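PDB 6ECX: StiE protein from Stigmatella aurantiaca, which works in polyketide synthesis and here contributes its oxygen methyltransferase domain, which binds S-adenosylmethionine, the methyl donor for O-methylation. Local coordinates for residues S51-V56 against E252-E257; R74-V79 against Y285-V290; L189-F194 against E215-L220. All blocks are in the same frame, centred on the assembly; numbering follows the deposited sequence.

Contact 1 (S51-V56 against E252-E257); sequences SWIRTV and EALCKE
A serine-capped helix start, set beside the later part of helix 247-255, is the motif here: Leu-254 of that helix lies against Ile-53 and Arg-54 in the first turn of helix 52-57. The site shows how a leucine methyl can pack against the main chain of a capped first turn. One methyl group does the touching. Leu-254 CD1 comes 3.7 Å from Ile-53 O and 4.0 Å from Arg-54 CA, so it rests on main-chain atoms as much as on side chains. The side chains of Ile-53 and Leu-254 pass one another, pointing oppositely, with Ile-53 CG1 4.2 Å from the same CD1. In Ile-53, CG1 stands anti to the backbone N (chi1 -162°), and this places it on the flank that meets the leucine. Helix 247-255 also receives Ile-53 on Tyr-247 and Gln-250, while Phe-268 of helix 263-280 adds to the cover of this buried residue.

The turn under the leucine is held by Ser-51 at the N-cap. Its OG accepts from Arg-54 N at 3.0 Å, with 159° at the hydrogen, and is also hydrogen-bonded to Gln-250 OE1, so the cap itself is tied to the second helix. Further along helix 52-57, Val-56 CG2 sits 3.5 Å above one face of Trp-52, nearer the rim than the centre of the ring. Ser-51 O is gripped from opposite faces of its plane, by Thr-55 N at 3.0 Å and by Thr-55 OG1 at 3.1 Å.

Contact 2 (R74-V79 against Y285-V290); sequences RELRRV and YVLFHV. With SAM (S-adenosylmethionine), chain B.
Leu-287 spreads its two methyl groups between Leu-76 and Val-79, and in doing so joins a helix to the central sheet of this Rossmann-like methyltransferase fold. Helix 74-79 runs over strand 285-290 at 38°, their axes 9.9 Å apart. Val-79 and Leu-287 meet at about a right angle, CG1 of the valine 3.6 Å from CD1 of the leucine. The other branch, Leu-287 CD2, lies 3.8 Å from Leu-76 CD1. That same Leu-76 methyl also reaches the ring of Tyr-285 obliquely, 3.8 Å from CE1; the leucine and the tyrosine point at each other from the two sides of the interface. Leu-76 CG stands anti to the backbone N (chi1 178°), which carries both its methyls toward the strand. The phenol OH, which the second methyl of Leu-76 approaches, is hydrogen-bonded to Glu-164 OE1, so the polar tip of this buried tyrosine is satisfied.

One residue further along the helix, Arg-77 leaves from another side and serves the cofactor. A bend at chi2 (78°) swings its guanidinium round, and Asp-102 forms a salt bridge with it. The S-adenosylmethionine carboxylate lies at the guanidinium edge, near its plane, with Arg-77 NH2 2.9 Å from SAM O.

Contact 3 (L189-F194 against E215-L220); sequences LIMADF and EQWNKL
The indole of Trp-217 is met at its edge by Phe-194 O, which lies near the ring plane, while Asp-193 CG and Met-191 CE approach the six-membered part of the ring obliquely. The edge contact is a hydrogen bond: Trp-217 NE1 donates to Phe-194 O at 3.0 Å, with 150° at the hydrogen and the donor tilted 26° from the carbonyl plane. It satisfies the buried indole N-H and, together with the Met-191 and Asp-193 contacts, helps set the rotation of the ring.

Met-191 and Asp-193, two residues apart on the strand, both send their side chains to this ring. Met-191 CE stands 3.9 Å from Trp-217 CZ3, brought there by a chain bent at its last torsion. The Asp-193 side chain crosses the indole at about a right angle, its CG 3.9 Å from Trp-217 CZ2 and its carboxylate plane turned 55° from the ring. The acid is held by other partners: OD1 accepts from Phe-194 N at 2.8 Å through its anti lone pair and is hydrogen-bonded to Tyr-16 OH, and OD2 is hydrogen-bonded to Gly-167 N.

In the fold, helix 214-222 thus rests on one side of the class I (Rossmann-like) methyltransferase sheet, in which strands 187-196 and 283-292 are neighbours. Phe-309 of helix 298-309 touches the same indole, Phe-288 of strand 283-292 meets it ring to ring, and helix 172-181 covers Met-191 through Phe-176.

Contacts 2 and 3 share one sheet, because strands 283-292 and 187-196 are antiparallel neighbours in it. Their centres lie about 13 Å apart, and probable backbone hydrogen bonds join them directly, Phe-288 N to Met-191 O and Val-286 N to Asp-193 O, both at 2.8 Å. Tyr-285 and Phe-194 also meet edge-to-face. Contact 2 reaches the cofactor itself; contact 3 stands further off, with the Phe-194 side chain about 9 Å from S-adenosylmethionine. Contact 1 is remote from the annotated sites: its centre is about 27 Å from that of contact 2 and about 33 Å from that of contact 3, although helix 52-57 is followed along the chain by helix 64-80 of contact 2.

Contact 1 (S51-V56 against E252-E257)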
# COMPACT_ATOMS: atom_id res chain seq x y z
N SER A 51 1.23 5.46 -21.22
CA SER A 51 1.06 4.02 -21.19
C SER A 51 1.79 3.50 -19.97
O SER A 51 3.03 3.43 -19.96
CB SER A 51 1.58 3.37 -22.47
OG SER A 51 1.67 1.98 -22.29
N TRP A 52 1.03 3.18 -18.92
CA TRP A 52 1.63 2.55 -17.75
C TRP A 52 2.35 1.26 -18.12
O TRP A 52 3.43 0.97 -17.59
CB TRP A 52 0.54 2.30 -16.71
CG TRP A 52 1.04 1.66 -15.47
CD1 TRP A 52 1.63 2.28 -14.41
CD2 TRP A 52 1.01 0.26 -15.16
NE1 TRP A 52 1.97 1.36 -13.45
CE2 TRP A 52 1.60 0.11 -13.88
CE3 TRP A 52 0.55 -0.87 -15.83
CZ2 TRP A 52 1.73 -1.14 -13.26
CZ3 TRP A 52 0.68 -2.11 -15.21
CH2 TRP A 52 1.27 -2.23 -13.94
N ILE A 53 1.79 0.50 -19.06
CA ILE A 53 2.38 -0.79 -19.40
C ILE A 53 3.73 -0.59 -20.09
O ILE A 53 4.70 -1.30 -19.78
CB ILE A 53 1.39 -1.62 -20.25
CG1 ILE A 53 1.78 -3.10 -20.25
CG2 ILE A 53 1.25 -1.10 -21.68
CD1 ILE A 53 1.49 -3.76 -18.91
N ARG A 54 3.84 0.39 -20.98
CA ARG A 54 5.12 0.62 -21.66
C ARG A 54 6.14 1.21 -20.69
O ARG A 54 7.33 0.85 -20.74
CB ARG A 54 4.93 1.53 -22.88
CG ARG A 54 4.11 0.92 -24.00
CD ARG A 54 3.98 1.83 -25.22
NE ARG A 54 3.68 1.04 -26.41
CZ ARG A 54 3.30 1.54 -27.59
NH1 ARG A 54 3.15 2.85 -27.76
NH2 ARG A 54 3.05 0.72 -28.60
N THR A 55 5.71 2.11 -19.81
CA THR A 55 6.63 2.74 -18.88
C THR A 55 7.25 1.72 -17.93
O THR A 55 8.46 1.76 -17.66
CB THR A 55 5.91 3.83 -18.08
OG1 THR A 55 5.54 4.90 -18.97
CG2 THR A 55 6.82 4.38 -16.99
N VAL A 56 6.45 0.77 -17.45
CA VAL A 56 6.93 -0.19 -16.46
C VAL A 56 7.90 -1.20 -17.05
O VAL A 56 8.73 -1.76 -16.32
CB VAL A 56 5.71 -0.86 -15.79
CG1 VAL A 56 6.13 -1.99 -14.86
CG2 VAL A 56 4.93 0.16 -15.01
N GLU A 252 0.65 -7.03 -26.53
CA GLU A 252 1.22 -8.03 -27.43
C GLU A 252 2.63 -7.66 -27.85
O GLU A 252 3.51 -8.52 -27.95
CB GLU A 252 0.34 -8.21 -28.66
CG GLU A 252 -1.10 -8.57 -28.37
CD GLU A 252 -1.86 -8.88 -29.64
OE1 GLU A 252 -1.25 -9.44 -30.57
OE2 GLU A 252 -3.07 -8.55 -29.71
N ALA A 253 2.86 -6.37 -28.12
CA ALA A 253 4.17 -5.93 -28.61
C ALA A 253 5.26 -6.17 -27.58
O ALA A 253 6.34 -6.66 -27.90
CB ALA A 253 4.11 -4.45 -29.00
N LEU A 254 4.98 -5.84 -26.31
CA LEU A 254 5.94 -6.14 -25.25
C LEU A 254 6.04 -7.64 -25.00
O LEU A 254 7.14 -8.16 -24.78
CB LEU A 254 5.54 -5.41 -23.97
CG LEU A 254 5.85 -3.91 -23.93
CD1 LEU A 254 4.99 -3.22 -22.89
CD2 LEU A 254 7.33 -3.68 -23.63
N CYS A 255 4.91 -8.35 -25.04
CA CYS A 255 4.92 -9.79 -24.83
C CYS A 255 5.76 -10.51 -25.87
O CYS A 255 6.15 -11.67 -25.66
CB CYS A 255 3.48 -10.33 -24.85
SG CYS A 255 3.28 -12.03 -24.28
N LYS A 256 6.05 -9.86 -27.00
CA LYS A 256 6.88 -10.48 -28.03
C LYS A 256 8.33 -10.61 -27.58
O LYS A 256 9.05 -11.48 -28.07
CB LYS A 256 6.78 -9.67 -29.32
CG LYS A 256 6.13 -10.42 -30.47
CD LYS A 256 4.62 -10.21 -30.52
CE LYS A 256 4.07 -10.72 -31.85
NZ LYS A 256 2.62 -10.41 -32.04
N GLU A 257 8.79 -9.76 -26.66
CA GLU A 257 10.14 -9.84 -26.10
C GLU A 257 10.13 -10.51 -24.73
O GLU A 257 10.74 -10.01 -23.78
CB GLU A 257 10.78 -8.46 -26.02
CG GLU A 257 11.07 -7.80 -27.36
CD GLU A 257 9.89 -7.04 -27.91
OE1 GLU A 257 8.83 -7.66 -28.12
OE2 GLU A 257 10.00 -5.81 -28.13

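Contact 2 (R74-V79 against Y285-V290)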
# COMPACT_ATOMS: atom_id res chain seq x y z
N ARG A 74 4.55 9.52 -5.99
CA ARG A 74 4.75 10.45 -4.89
C ARG A 74 3.42 11.05 -4.43
O ARG A 74 3.21 11.26 -3.23
CB ARG A 74 5.74 11.54 -5.30
CG ARG A 74 7.17 11.05 -5.36
CD ARG A 74 8.15 12.20 -5.48
NE ARG A 74 8.19 12.75 -6.83
CZ ARG A 74 8.91 12.24 -7.83
NH1 ARG A 74 9.64 11.15 -7.63
NH2 ARG A 74 8.89 12.80 -9.02
N GLU A 75 2.52 11.31 -5.37
CA GLU A 75 1.21 11.86 -5.01
C GLU A 75 0.38 10.86 -4.20
O GLU A 75 -0.31 11.25 -3.25
CB GLU A 75 0.47 12.28 -6.28
CG GLU A 75 -0.99 12.67 -6.07
CD GLU A 75 -1.17 13.96 -5.28
OE1 GLU A 75 -0.17 14.62 -4.94
OE2 GLU A 75 -2.35 14.30 -5.01
N LEU A 76 0.43 9.58 -4.56
CA LEU A 76 -0.22 8.56 -3.74
C LEU A 76 0.32 8.61 -2.31
O LEU A 76 -0.45 8.60 -1.34
CB LEU A 76 0.01 7.18 -4.35
CG LEU A 76 -0.59 6.01 -3.56
CD1 LEU A 76 -2.05 5.82 -3.92
CD2 LEU A 76 0.19 4.75 -3.89
N ARG A 77 1.64 8.72 -2.17
CA ARG A 77 2.27 8.81 -0.86
C ARG A 77 1.85 10.08 -0.11
O ARG A 77 1.64 10.05 1.11
CB ARG A 77 3.79 8.78 -1.00
CG ARG A 77 4.44 7.45 -0.67
CD ARG A 77 4.28 6.48 -1.80
NE ARG A 77 4.80 5.16 -1.47
CZ ARG A 77 4.73 4.12 -2.30
NH1 ARG A 77 4.17 4.28 -3.49
NH2 ARG A 77 5.21 2.94 -1.93
N ARG A 78 1.79 11.22 -0.82
CA ARG A 78 1.39 12.47 -0.18
C ARG A 78 0.03 12.31 0.49
O ARG A 78 -0.15 12.70 1.65
CB ARG A 78 1.37 13.61 -1.20
CG ARG A 78 1.19 15.01 -0.59
CD ARG A 78 1.12 16.10 -1.66
NE ARG A 78 -0.10 15.98 -2.46
CZ ARG A 78 -1.23 16.64 -2.21
NH1 ARG A 78 -1.29 17.48 -1.19
NH2 ARG A 78 -2.29 16.45 -2.98
N VAL A 79 -0.91 11.67 -0.20
CA VAL A 79 -2.25 11.48 0.37
C VAL A 79 -2.23 10.46 1.51
O VAL A 79 -2.87 10.65 2.55
CB VAL A 79 -3.25 11.09 -0.72
CG1 VAL A 79 -4.65 10.95 -0.13
CG2 VAL A 79 -3.24 12.14 -1.84
N TYR A 285 -9.91 1.28 -4.16
CA TYR A 285 -8.54 1.40 -3.70
C TYR A 285 -8.52 2.52 -2.68
O TYR A 285 -8.81 3.68 -3.01
CB TYR A 285 -7.60 1.69 -4.86
CG TYR A 285 -6.14 1.61 -4.52
CD1 TYR A 285 -5.47 2.72 -4.04
CD2 TYR A 285 -5.43 0.43 -4.68
CE1 TYR A 285 -4.13 2.67 -3.74
CE2 TYR A 285 -4.08 0.37 -4.37
CZ TYR A 285 -3.44 1.50 -3.90
OH TYR A 285 -2.11 1.47 -3.60
N VAL A 286 -8.21 2.19 -1.43
CA VAL A 286 -8.52 3.06 -0.31
C VAL A 286 -7.24 3.34 0.47
O VAL A 286 -6.43 2.43 0.68
CB VAL A 286 -9.60 2.45 0.60
CG1 VAL A 286 -9.81 3.31 1.83
CG2 VAL A 286 -10.92 2.28 -0.19
N LEU A 287 -7.07 4.59 0.90
CA LEU A 287 -5.91 4.99 1.68
C LEU A 287 -6.42 5.24 3.11
O LEU A 287 -7.06 6.27 3.37
CB LEU A 287 -5.25 6.22 1.06
CG LEU A 287 -5.03 6.18 -0.47
CD1 LEU A 287 -4.43 7.48 -0.98
CD2 LEU A 287 -4.15 5.00 -0.88
N PHE A 288 -6.12 4.30 4.00
CA PHE A 288 -6.64 4.27 5.37
C PHE A 288 -5.74 5.10 6.28
O PHE A 288 -4.51 4.98 6.22
CB PHE A 288 -6.68 2.84 5.93
CG PHE A 288 -7.53 1.86 5.14
CD1 PHE A 288 -7.03 1.26 3.98
CD2 PHE A 288 -8.77 1.48 5.61
CE1 PHE A 288 -7.79 0.33 3.29
CE2 PHE A 288 -9.54 0.55 4.92
CZ PHE A 288 -9.06 -0.02 3.76
N HIS A 289 -6.34 5.90 7.15
CA HIS A 289 -5.64 6.48 8.29
C HIS A 289 -6.31 5.97 9.56
O HIS A 289 -7.49 6.25 9.80
CB HIS A 289 -5.64 8.01 8.25
CG HIS A 289 -4.81 8.64 9.33
ND1 HIS A 289 -5.34 9.04 10.53
CD2 HIS A 289 -3.49 8.90 9.39
CE1 HIS A 289 -4.38 9.53 11.29
NE2 HIS A 289 -3.25 9.47 10.62
N VAL A 290 -5.55 5.23 10.37
CA VAL A 290 -6.06 4.47 11.50
C VAL A 290 -5.26 4.86 12.74
O VAL A 290 -4.05 5.11 12.65
CB VAL A 290 -5.93 2.95 11.22
CG1 VAL A 290 -6.37 2.09 12.40
CG2 VAL A 290 -6.71 2.59 9.92
N SAM B . 5.10 -1.58 0.39
CA SAM B . 6.04 -1.72 -0.71
C SAM B . 5.82 -0.63 -1.75
O SAM B . 4.79 0.04 -1.71
OXT SAM B . 6.64 -0.39 -2.64
CB SAM B . 5.91 -3.09 -1.35
CG SAM B . 4.49 -3.48 -1.72
SD SAM B . 4.49 -5.04 -2.65
CE SAM B . 3.04 -4.81 -3.72
C5' SAM B . 4.00 -6.25 -1.40
C4' SAM B . 5.10 -6.50 -0.36
O4' SAM B . 4.61 -7.21 0.77
C3' SAM B . 6.30 -7.30 -0.86
O3' SAM B . 7.44 -6.61 -0.39
C2' SAM B . 6.20 -8.64 -0.14
O2' SAM B . 7.45 -9.25 0.13
C1' SAM B . 5.54 -8.21 1.16
N9 SAM B . 4.84 -9.27 1.92
C8 SAM B . 3.83 -10.07 1.45
N7 SAM B . 3.43 -10.89 2.46
C5 SAM B . 4.17 -10.63 3.56
C6 SAM B . 4.18 -11.16 4.83
N6 SAM B . 3.33 -12.14 5.18
N1 SAM B . 5.07 -10.68 5.78
C2 SAM B . 5.94 -9.67 5.45
N3 SAM B . 5.92 -9.14 4.18
C4 SAM B . 5.06 -9.61 3.24

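Contact 3 (L189-F194 against E215-L220)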
# COMPACT_ATOMS: atom_id res chain seq x y z
N LEU A 189 -1.52 3.89 12.02
CA LEU A 189 -1.37 2.87 10.98
C LEU A 189 -1.87 3.49 9.69
O LEU A 189 -3.00 3.99 9.66
CB LEU A 189 -2.21 1.63 11.32
CG LEU A 189 -2.43 0.56 10.25
CD1 LEU A 189 -1.09 -0.10 9.88
CD2 LEU A 189 -3.45 -0.45 10.74
N ILE A 190 -1.04 3.54 8.65
CA ILE A 190 -1.52 4.00 7.36
C ILE A 190 -1.38 2.84 6.37
O ILE A 190 -0.37 2.13 6.37
CB ILE A 190 -0.82 5.29 6.87
CG1 ILE A 190 0.69 5.14 6.81
CG2 ILE A 190 -1.21 6.53 7.78
CD1 ILE A 190 1.37 6.44 6.29
N MET A 191 -2.43 2.61 5.59
CA MET A 191 -2.46 1.48 4.69
C MET A 191 -3.05 1.91 3.37
O MET A 191 -3.92 2.78 3.32
CB MET A 191 -3.28 0.32 5.25
CG MET A 191 -2.60 -0.47 6.32
SD MET A 191 -3.75 -1.68 6.95
CE MET A 191 -4.71 -2.07 5.50
N ALA A 192 -2.54 1.31 2.30
CA ALA A 192 -3.20 1.32 1.00
C ALA A 192 -3.64 -0.11 0.73
O ALA A 192 -2.83 -1.03 0.81
CB ALA A 192 -2.26 1.83 -0.09
N ASP A 193 -4.93 -0.29 0.45
CA ASP A 193 -5.45 -1.62 0.18
C ASP A 193 -6.84 -1.51 -0.44
O ASP A 193 -7.36 -0.41 -0.66
CB ASP A 193 -5.46 -2.49 1.44
CG ASP A 193 -4.98 -3.91 1.15
OD1 ASP A 193 -5.51 -4.53 0.21
OD2 ASP A 193 -4.06 -4.38 1.84
N PHE A 194 -7.42 -2.66 -0.74
CA PHE A 194 -8.68 -2.75 -1.46
C PHE A 194 -9.84 -3.04 -0.52
O PHE A 194 -9.71 -3.83 0.42
CB PHE A 194 -8.62 -3.84 -2.52
CG PHE A 194 -7.67 -3.54 -3.62
CD1 PHE A 194 -8.07 -2.77 -4.71
CD2 PHE A 194 -6.36 -4.01 -3.57
CE1 PHE A 194 -7.18 -2.48 -5.73
CE2 PHE A 194 -5.47 -3.73 -4.59
CZ PHE A 194 -5.88 -2.97 -5.67
N GLU A 215 -17.13 -4.59 6.47
CA GLU A 215 -17.38 -5.26 7.75
C GLU A 215 -16.21 -6.13 8.16
O GLU A 215 -15.88 -6.23 9.35
CB GLU A 215 -18.66 -6.09 7.66
CG GLU A 215 -18.94 -6.91 8.90
CD GLU A 215 -20.38 -7.35 8.98
OE1 GLU A 215 -21.01 -7.15 10.04
OE2 GLU A 215 -20.90 -7.87 7.97
N GLN A 216 -15.54 -6.74 7.19
CA GLN A 216 -14.41 -7.60 7.51
C GLN A 216 -13.21 -6.80 7.96
O GLN A 216 -12.59 -7.13 8.98
CB GLN A 216 -14.07 -8.47 6.30
CG GLN A 216 -15.03 -9.63 6.16
CD GLN A 216 -14.75 -10.42 4.90
OE1 GLN A 216 -14.55 -9.84 3.83
NE2 GLN A 216 -14.74 -11.74 5.02
N TRP A 217 -12.88 -5.72 7.25
CA TRP A 217 -11.85 -4.80 7.74
C TRP A 217 -12.20 -4.26 9.12
O TRP A 217 -11.34 -4.17 10.00
CB TRP A 217 -11.66 -3.61 6.79
CG TRP A 217 -10.90 -3.90 5.50
CD1 TRP A 217 -11.39 -3.79 4.23
CD2 TRP A 217 -9.53 -4.31 5.37
NE1 TRP A 217 -10.41 -4.11 3.32
CE2 TRP A 217 -9.27 -4.44 3.99
CE3 TRP A 217 -8.51 -4.59 6.28
CZ2 TRP A 217 -8.02 -4.84 3.49
CZ3 TRP A 217 -7.27 -4.98 5.79
CH2 TRP A 217 -7.04 -5.10 4.41
N ASN A 218 -13.46 -3.85 9.31
CA ASN A 218 -13.91 -3.33 10.60
C ASN A 218 -13.67 -4.35 11.72
O ASN A 218 -13.19 -3.99 12.80
CB ASN A 218 -15.39 -2.95 10.51
CG ASN A 218 -15.84 -2.11 11.71
OD1 ASN A 218 -15.05 -1.90 12.62
ND2 ASN A 218 -17.08 -1.63 11.70
N LYS A 219 -14.00 -5.62 11.49
CA LYS A 219 -13.78 -6.62 12.52
C LYS A 219 -12.30 -6.72 12.89
O LYS A 219 -11.95 -6.80 14.07
CB LYS A 219 -14.32 -7.97 12.05
CG LYS A 219 -14.52 -9.00 13.16
CD LYS A 219 -15.33 -10.18 12.65
CE LYS A 219 -15.47 -11.27 13.71
NZ LYS A 219 -16.12 -10.75 14.95
N LEU A 220 -11.43 -6.67 11.88
CA LEU A 220 -9.99 -6.71 12.13
C LEU A 220 -9.54 -5.52 12.96
O LEU A 220 -8.74 -5.67 13.89
CB LEU A 220 -9.21 -6.74 10.82
CG LEU A 220 -9.29 -8.06 10.03
CD1 LEU A 220 -8.68 -7.86 8.66
CD2 LEU A 220 -8.57 -9.15 10.80